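Glycerol-3-phosphate dehydrogenase [NAD(+)] 1 (Saccharomyces cerevisiae, PDB 4FGW) catalyses the NADH-dependent reduction of dihydroxyacetone phosphate to sn-glycerol 3-phosphate, driving the glycerol accumulation that protects yeast cells from hyperosmotic stress. Local coordinates at residues A[152-165]-A[234-246]. Sequence-based numbering, arbitrary orientation.
Sequences KGFEVGAKGVQLLS and DVAGISICGALKN
Phe-154 lies against one side of helix 235-257, the first long helix of the C-terminal, largely helical part. Residues 152-154, Leu-163 and Ser-165, flanking a beta-hairpin (strands 155-157 and 160-162) of the Rossmann-type NAD-binding part, pack on this helix, and the hairpin itself projects from it. With CG between its backbone N and carbonyl carbon (chi1 72°), Phe-154 presents its ring to Ile-240, whose CG2 methyl sits over the middle in a CH-pi contact, 3.8 Å from the centroid and 10° off the normal. Ala-243 CB packs obliquely, 3.7 Å from Phe-154 CD2, and Leu-244 CG comes to the edge near the ring plane. A serine in place of Phe-154 would probably open a gap beside Ile-240 and Ala-243. Backbones come tightest next door: Gly-153 CA sits 3.3 Å from Ser-239 O, beside the bare Gly-242. Leu-163 spreads its two methyls over Ala-236 and Ser-239.

Beyond them the fit is looser, and a water joins Ser-165 OG to Ser-239 OG. At the other end, the partly exposed Lys-152 and Lys-245, probably substrate-binding residue and proton acceptor, cross at about a right angle. Lys-152 NZ turns to Gly-181 and Asp-301, while Lys-152 CE and Lys-245 CE meet, 4.1 Å apart.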
ATOM      1  N   LYS A 152      15.400  -5.968  12.210  1.00 52.72           N
ATOM      2  CA  LYS A 152      14.704  -5.922  10.957  1.00 51.64           C
ATOM      3  C   LYS A 152      15.446  -6.575   9.831  1.00 58.43           C
ATOM      4  O   LYS A 152      16.634  -6.480   9.732  1.00 60.30           O
ATOM      5  CB  LYS A 152      14.418  -4.493  10.573  1.00 51.58           C
ATOM      6  CG  LYS A 152      13.097  -4.020  11.021  1.00 61.95           C
ATOM      7  CD  LYS A 152      12.786  -2.718  10.382  1.00 65.30           C
ATOM      8  CE  LYS A 152      11.441  -2.691   9.761  1.00 51.45           C
ATOM      9  NZ  LYS A 152      10.587  -1.768  10.477  1.00 57.57           N
ATOM     10  N   GLY A 153      14.699  -7.209   8.959  1.00 55.36           N
ATOM     11  CA  GLY A 153      15.259  -7.883   7.802  1.00 57.40           C
ATOM     12  C   GLY A 153      15.669  -9.315   8.070  1.00 64.66           C
ATOM     13  O   GLY A 153      15.238  -9.933   9.049  1.00 64.10           O
ATOM     14  N   PHE A 154      16.490  -9.849   7.164  1.00 63.69           N
ATOM     15  CA  PHE A 154      17.008 -11.211   7.200  1.00 67.28           C
ATOM     16  C   PHE A 154      18.354 -11.252   6.460  1.00 74.17           C
ATOM     17  O   PHE A 154      18.735 -10.267   5.825  1.00 73.13           O
ATOM     18  CB  PHE A 154      15.985 -12.194   6.578  1.00 69.41           C
ATOM     19  CG  PHE A 154      15.827 -12.115   5.075  1.00 71.46           C
ATOM     20  CD1 PHE A 154      16.276 -13.142   4.258  1.00 77.32           C
ATOM     21  CD2 PHE A 154      15.215 -11.016   4.479  1.00 71.65           C
ATOM     22  CE1 PHE A 154      16.127 -13.068   2.872  1.00 79.18           C
ATOM     23  CE2 PHE A 154      15.076 -10.940   3.089  1.00 75.16           C
ATOM     24  CZ  PHE A 154      15.543 -11.961   2.296  1.00 76.19           C
ATOM     25  N   GLU A 155      19.063 -12.379   6.545  1.00 74.82           N
ATOM     26  CA  GLU A 155      20.349 -12.568   5.880  1.00 78.95           C
ATOM     27  C   GLU A 155      20.097 -13.150   4.490  1.00 85.63           C
ATOM     28  O   GLU A 155      19.366 -14.134   4.350  1.00 85.70           O
ATOM     29  CB  GLU A 155      21.258 -13.483   6.717  1.00 83.59           C
ATOM     30  CG  GLU A 155      22.737 -13.199   6.559  1.00 97.34           C
ATOM     31  CD  GLU A 155      23.638 -13.741   7.655  1.00122.99           C
ATOM     32  OE1 GLU A 155      24.816 -13.321   7.686  1.00128.82           O
ATOM     33  OE2 GLU A 155      23.189 -14.580   8.474  1.00116.04           O
ATOM     34  N   VAL A 156      20.655 -12.491   3.462  1.00 83.52           N
ATOM     35  CA  VAL A 156      20.527 -12.865   2.048  1.00 85.28           C
ATOM     36  C   VAL A 156      21.853 -12.613   1.314  1.00 92.62           C
ATOM     37  O   VAL A 156      22.508 -11.599   1.548  1.00 92.01           O
ATOM     38  CB  VAL A 156      19.285 -12.208   1.357  1.00 85.92           C
ATOM     39  CG1 VAL A 156      19.299 -10.681   1.452  1.00 82.89           C
ATOM     40  CG2 VAL A 156      19.108 -12.671  -0.091  1.00 87.98           C
ATOM     41  N   GLY A 157      22.243 -13.565   0.472  1.00 92.52           N
ATOM     42  CA  GLY A 157      23.457 -13.505  -0.328  1.00 95.86           C
ATOM     43  C   GLY A 157      23.572 -14.700  -1.246  1.00103.46           C
ATOM     44  O   GLY A 157      22.665 -15.536  -1.282  1.00102.58           O
ATOM     45  N   ALA A 158      24.712 -14.813  -1.957  1.00104.10           N
ATOM     46  CA  ALA A 158      24.998 -15.905  -2.894  1.00108.66           C
ATOM     47  C   ALA A 158      24.926 -17.302  -2.272  1.00114.16           C
ATOM     48  O   ALA A 158      24.476 -18.234  -2.943  1.00115.99           O
ATOM     49  CB  ALA A 158      26.353 -15.694  -3.550  1.00113.91           C
ATOM     50  N   LYS A 159      25.348 -17.443  -0.996  1.00109.95           N
ATOM     51  CA  LYS A 159      25.371 -18.724  -0.277  1.00112.05           C
ATOM     52  C   LYS A 159      24.022 -19.231   0.252  1.00112.74           C
ATOM     53  O   LYS A 159      23.869 -20.440   0.448  1.00114.90           O
ATOM     54  CB  LYS A 159      26.447 -18.736   0.822  1.00115.77           C
ATOM     55  CG  LYS A 159      27.851 -19.008   0.287  1.00132.73           C
ATOM     56  CD  LYS A 159      28.819 -19.394   1.397  1.00142.49           C
ATOM     57  CE  LYS A 159      30.082 -20.015   0.855  1.00158.78           C
ATOM     58  NZ  LYS A 159      30.964 -20.511   1.943  1.00171.30           N
ATOM     59  N   GLY A 160      23.072 -18.325   0.475  1.00104.18           N
ATOM     60  CA  GLY A 160      21.753 -18.693   0.976  1.00101.14           C
ATOM     61  C   GLY A 160      20.968 -17.600   1.670  1.00 99.86           C
ATOM     62  O   GLY A 160      21.396 -16.443   1.729  1.00 97.76           O
ATOM     63  N   VAL A 161      19.790 -17.982   2.192  1.00 93.41           N
ATOM     64  CA  VAL A 161      18.888 -17.111   2.942  1.00 87.87           C
ATOM     65  C   VAL A 161      18.738 -17.612   4.375  1.00 90.29           C
ATOM     66  O   VAL A 161      18.610 -18.815   4.593  1.00 92.19           O
ATOM     67  CB  VAL A 161      17.505 -16.877   2.266  1.00 89.15           C
ATOM     68  CG1 VAL A 161      17.610 -15.881   1.124  1.00 88.17           C
ATOM     69  CG2 VAL A 161      16.852 -18.180   1.800  1.00 91.50           C
ATOM     70  N   GLN A 162      18.752 -16.694   5.349  1.00 83.48           N
ATOM     71  CA  GLN A 162      18.571 -17.053   6.757  1.00 82.11           C
ATOM     72  C   GLN A 162      17.912 -15.952   7.571  1.00 79.12           C
ATOM     73  O   GLN A 162      18.292 -14.788   7.475  1.00 76.71           O
ATOM     74  CB  GLN A 162      19.887 -17.497   7.419  1.00 86.50           C
ATOM     75  CG  GLN A 162      19.676 -18.131   8.804  1.00 99.36           C
ATOM     76  CD  GLN A 162      20.950 -18.550   9.481  1.00119.69           C
ATOM     77  OE1 GLN A 162      21.278 -19.736   9.527  1.00118.96           O
ATOM     78  NE2 GLN A 162      21.672 -17.595  10.060  1.00109.28           N
ATOM     79  N   LEU A 163      16.936 -16.344   8.400  1.00 72.61           N
ATOM     80  CA  LEU A 163      16.260 -15.451   9.329  1.00 68.19           C
ATOM     81  C   LEU A 163      17.186 -15.250  10.534  1.00 71.18           C
ATOM     82  O   LEU A 163      17.839 -16.202  10.975  1.00 74.30           O
ATOM     83  CB  LEU A 163      14.902 -16.038   9.775  1.00 67.31           C
ATOM     84  CG  LEU A 163      13.893 -16.427   8.676  1.00 71.25           C
ATOM     85  CD1 LEU A 163      12.700 -17.144   9.264  1.00 71.47           C
ATOM     86  CD2 LEU A 163      13.438 -15.221   7.857  1.00 69.75           C
ATOM     87  N   LEU A 164      17.254 -14.052  11.083  1.00 64.13           N
ATOM     88  CA  LEU A 164      18.117 -13.772  12.217  1.00 64.52           C
ATOM     89  C   LEU A 164      17.596 -14.310  13.529  1.00 68.32           C
ATOM     90  O   LEU A 164      18.327 -14.478  14.479  1.00 69.96           O
ATOM     91  CB  LEU A 164      18.332 -12.277  12.359  1.00 61.99           C
ATOM     92  CG  LEU A 164      18.577 -11.460  11.105  1.00 66.17           C
ATOM     93  CD1 LEU A 164      18.611 -10.014  11.442  1.00 63.26           C
ATOM     94  CD2 LEU A 164      19.836 -11.840  10.452  1.00 71.11           C
ATOM     95  N   SER A 165      16.304 -14.534  13.585  1.00 62.16           N
ATOM     96  CA  SER A 165      15.639 -15.252  14.676  1.00 62.49           C
ATOM     97  C   SER A 165      16.065 -16.739  14.657  1.00 69.76           C
ATOM     98  O   SER A 165      16.277 -17.329  15.723  1.00 71.75           O
ATOM     99  CB  SER A 165      14.123 -15.121  14.551  1.00 63.27           C
ATOM    100  OG  SER A 165      13.669 -15.341  13.225  1.00 69.83           O
ATOM    101  N   ASP A 234       3.548 -16.350  11.326  1.00 60.55           N
ATOM    102  CA  ASP A 234       4.483 -16.160  10.221  1.00 59.17           C
ATOM    103  C   ASP A 234       5.704 -15.269  10.503  1.00 62.64           C
ATOM    104  O   ASP A 234       5.725 -14.087  10.142  1.00 61.03           O
ATOM    105  CB  ASP A 234       3.718 -15.791   8.933  1.00 59.18           C
ATOM    106  CG  ASP A 234       4.507 -15.863   7.635  1.00 63.17           C
ATOM    107  OD1 ASP A 234       5.654 -16.361   7.656  1.00 63.93           O
ATOM    108  OD2 ASP A 234       3.974 -15.419   6.597  1.00 62.66           O
ATOM    109  N   VAL A 235       6.742 -15.874  11.129  1.00 60.52           N
ATOM    110  CA  VAL A 235       8.027 -15.247  11.459  1.00 58.74           C
ATOM    111  C   VAL A 235       8.794 -14.921  10.163  1.00 64.65           C
ATOM    112  O   VAL A 235       9.415 -13.863  10.076  1.00 62.44           O
ATOM    113  CB  VAL A 235       8.868 -16.099  12.470  1.00 63.33           C
ATOM    114  CG1 VAL A 235      10.268 -15.530  12.673  1.00 62.37           C
ATOM    115  CG2 VAL A 235       8.153 -16.232  13.812  1.00 63.16           C
ATOM    116  N   ALA A 236       8.738 -15.815   9.162  1.00 64.60           N
ATOM    117  CA  ALA A 236       9.416 -15.624   7.878  1.00 65.17           C
ATOM    118  C   ALA A 236       8.884 -14.399   7.093  1.00 67.77           C
ATOM    119  O   ALA A 236       9.689 -13.560   6.681  1.00 67.10           O
ATOM    120  CB  ALA A 236       9.309 -16.886   7.042  1.00 68.91           C
ATOM    121  N   GLY A 237       7.554 -14.296   6.942  1.00 63.58           N
ATOM    122  CA  GLY A 237       6.872 -13.214   6.227  1.00 61.45           C
ATOM    123  C   GLY A 237       7.213 -11.825   6.727  1.00 65.19           C
ATOM    124  O   GLY A 237       7.650 -10.978   5.942  1.00 64.11           O
ATOM    125  N   ILE A 238       7.092 -11.607   8.018  1.00 62.90           N
ATOM    126  CA  ILE A 238       7.407 -10.311   8.573  1.00 61.54           C
ATOM    127  C   ILE A 238       8.874  -9.906   8.476  1.00 63.47           C
ATOM    128  O   ILE A 238       9.173  -8.740   8.372  1.00 62.23           O
ATOM    129  CB  ILE A 238       6.814 -10.162   9.969  1.00 66.21           C
ATOM    130  CG1 ILE A 238       7.839 -10.292  11.074  1.00 65.55           C
ATOM    131  CG2 ILE A 238       5.832 -11.216  10.176  1.00 70.64           C
ATOM    132  CD1 ILE A 238       7.266  -9.984  12.409  1.00 70.36           C
ATOM    133  N   SER A 239       9.760 -10.888   8.450  1.00 60.25           N
ATOM    134  CA  SER A 239      11.208 -10.699   8.295  1.00 60.42           C
ATOM    135  C   SER A 239      11.698 -10.296   6.911  1.00 64.64           C
ATOM    136  O   SER A 239      12.560  -9.423   6.808  1.00 63.36           O
ATOM    137  CB  SER A 239      11.958 -11.939   8.770  1.00 63.71           C
ATOM    138  OG  SER A 239      11.522 -12.325  10.062  1.00 68.26           O
ATOM    139  N   ILE A 240      11.193 -10.946   5.857  1.00 63.04           N
ATOM    140  CA  ILE A 240      11.635 -10.646   4.494  1.00 64.50           C
ATOM    141  C   ILE A 240      11.239  -9.257   4.001  1.00 66.29           C
ATOM    142  O   ILE A 240      12.009  -8.624   3.279  1.00 66.32           O
ATOM    143  CB  ILE A 240      11.418 -11.801   3.481  1.00 70.74           C
ATOM    144  CG1 ILE A 240       9.954 -11.973   3.108  1.00 70.71           C
ATOM    145  CG2 ILE A 240      12.059 -13.127   3.956  1.00 74.33           C
ATOM    146  CD1 ILE A 240       9.774 -11.870   1.693  1.00 82.62           C
ATOM    147  N   CYS A 241      10.064  -8.769   4.455  1.00 61.76           N
ATOM    148  CA  CYS A 241       9.520  -7.443   4.159  1.00 59.15           C
ATOM    149  C   CYS A 241      10.483  -6.340   4.608  1.00 57.83           C
ATOM    150  O   CYS A 241      10.739  -5.428   3.833  1.00 55.81           O
ATOM    151  CB  CYS A 241       8.155  -7.270   4.815  1.00 59.01           C
ATOM    152  SG  CYS A 241       6.857  -8.342   4.153  1.00 64.66           S
ATOM    153  N   GLY A 242      11.012  -6.457   5.835  1.00 53.42           N
ATOM    154  CA  GLY A 242      11.945  -5.515   6.458  1.00 52.57           C
ATOM    155  C   GLY A 242      13.222  -5.231   5.687  1.00 57.89           C
ATOM    156  O   GLY A 242      13.829  -4.167   5.859  1.00 58.34           O
ATOM    157  N   ALA A 243      13.645  -6.182   4.838  1.00 54.75           N
ATOM    158  CA  ALA A 243      14.812  -6.045   3.986  1.00 55.84           C
ATOM    159  C   ALA A 243      14.401  -5.621   2.576  1.00 58.97           C
ATOM    160  O   ALA A 243      14.900  -4.607   2.092  1.00 59.55           O
ATOM    161  CB  ALA A 243      15.591  -7.355   3.941  1.00 59.26           C
ATOM    162  N   LEU A 244      13.474  -6.376   1.933  1.00 54.50           N
ATOM    163  CA  LEU A 244      13.010  -6.182   0.547  1.00 54.30           C
ATOM    164  C   LEU A 244      12.342  -4.854   0.206  1.00 55.94           C
ATOM    165  O   LEU A 244      12.483  -4.384  -0.928  1.00 56.24           O
ATOM    166  CB  LEU A 244      12.194  -7.385   0.042  1.00 55.02           C
ATOM    167  CG  LEU A 244      12.889  -8.758   0.081  1.00 62.40           C
ATOM    168  CD1 LEU A 244      12.043  -9.816  -0.571  1.00 63.63           C
ATOM    169  CD2 LEU A 244      14.263  -8.719  -0.570  1.00 66.38           C
ATOM    170  N   LYS A 245      11.667  -4.224   1.193  1.00 50.27           N
ATOM    171  CA  LYS A 245      10.989  -2.928   1.042  1.00 48.16           C
ATOM    172  C   LYS A 245      11.946  -1.833   0.563  1.00 53.40           C
ATOM    173  O   LYS A 245      11.533  -0.940  -0.180  1.00 53.36           O
ATOM    174  CB  LYS A 245      10.273  -2.500   2.351  1.00 47.72           C
ATOM    175  CG  LYS A 245      11.225  -2.224   3.521  1.00 51.28           C
ATOM    176  CD  LYS A 245      10.520  -1.868   4.811  1.00 50.95           C
ATOM    177  CE  LYS A 245      11.517  -1.484   5.880  1.00 44.64           C
ATOM    178  NZ  LYS A 245      12.121  -0.159   5.601  1.00 46.96           N
ATOM    179  N   ASN A 246      13.222  -1.913   0.973  1.00 51.33           N
ATOM    180  CA  ASN A 246      14.233  -0.918   0.614  1.00 52.35           C
ATOM    181  C   ASN A 246      14.681  -1.003  -0.834  1.00 58.49           C
ATOM    182  O   ASN A 246      15.061   0.016  -1.406  1.00 59.91           O
ATOM    183  CB  ASN A 246      15.392  -0.935   1.595  1.00 52.34           C
ATOM    184  CG  ASN A 246      14.960  -0.774   3.029  1.00 59.32           C
ATOM    185  OD1 ASN A 246      13.924  -0.177   3.338  1.00 52.75           O
ATOM    186  ND2 ASN A 246      15.710  -1.356   3.932  1.00 47.14           N
TER
HETATM  187  O   HOH W   1      11.935  -7.315   9.484  1.00 56.65           O
HETATM  188  O   HOH W   2      13.587 -12.728  12.025  1.00 51.56           O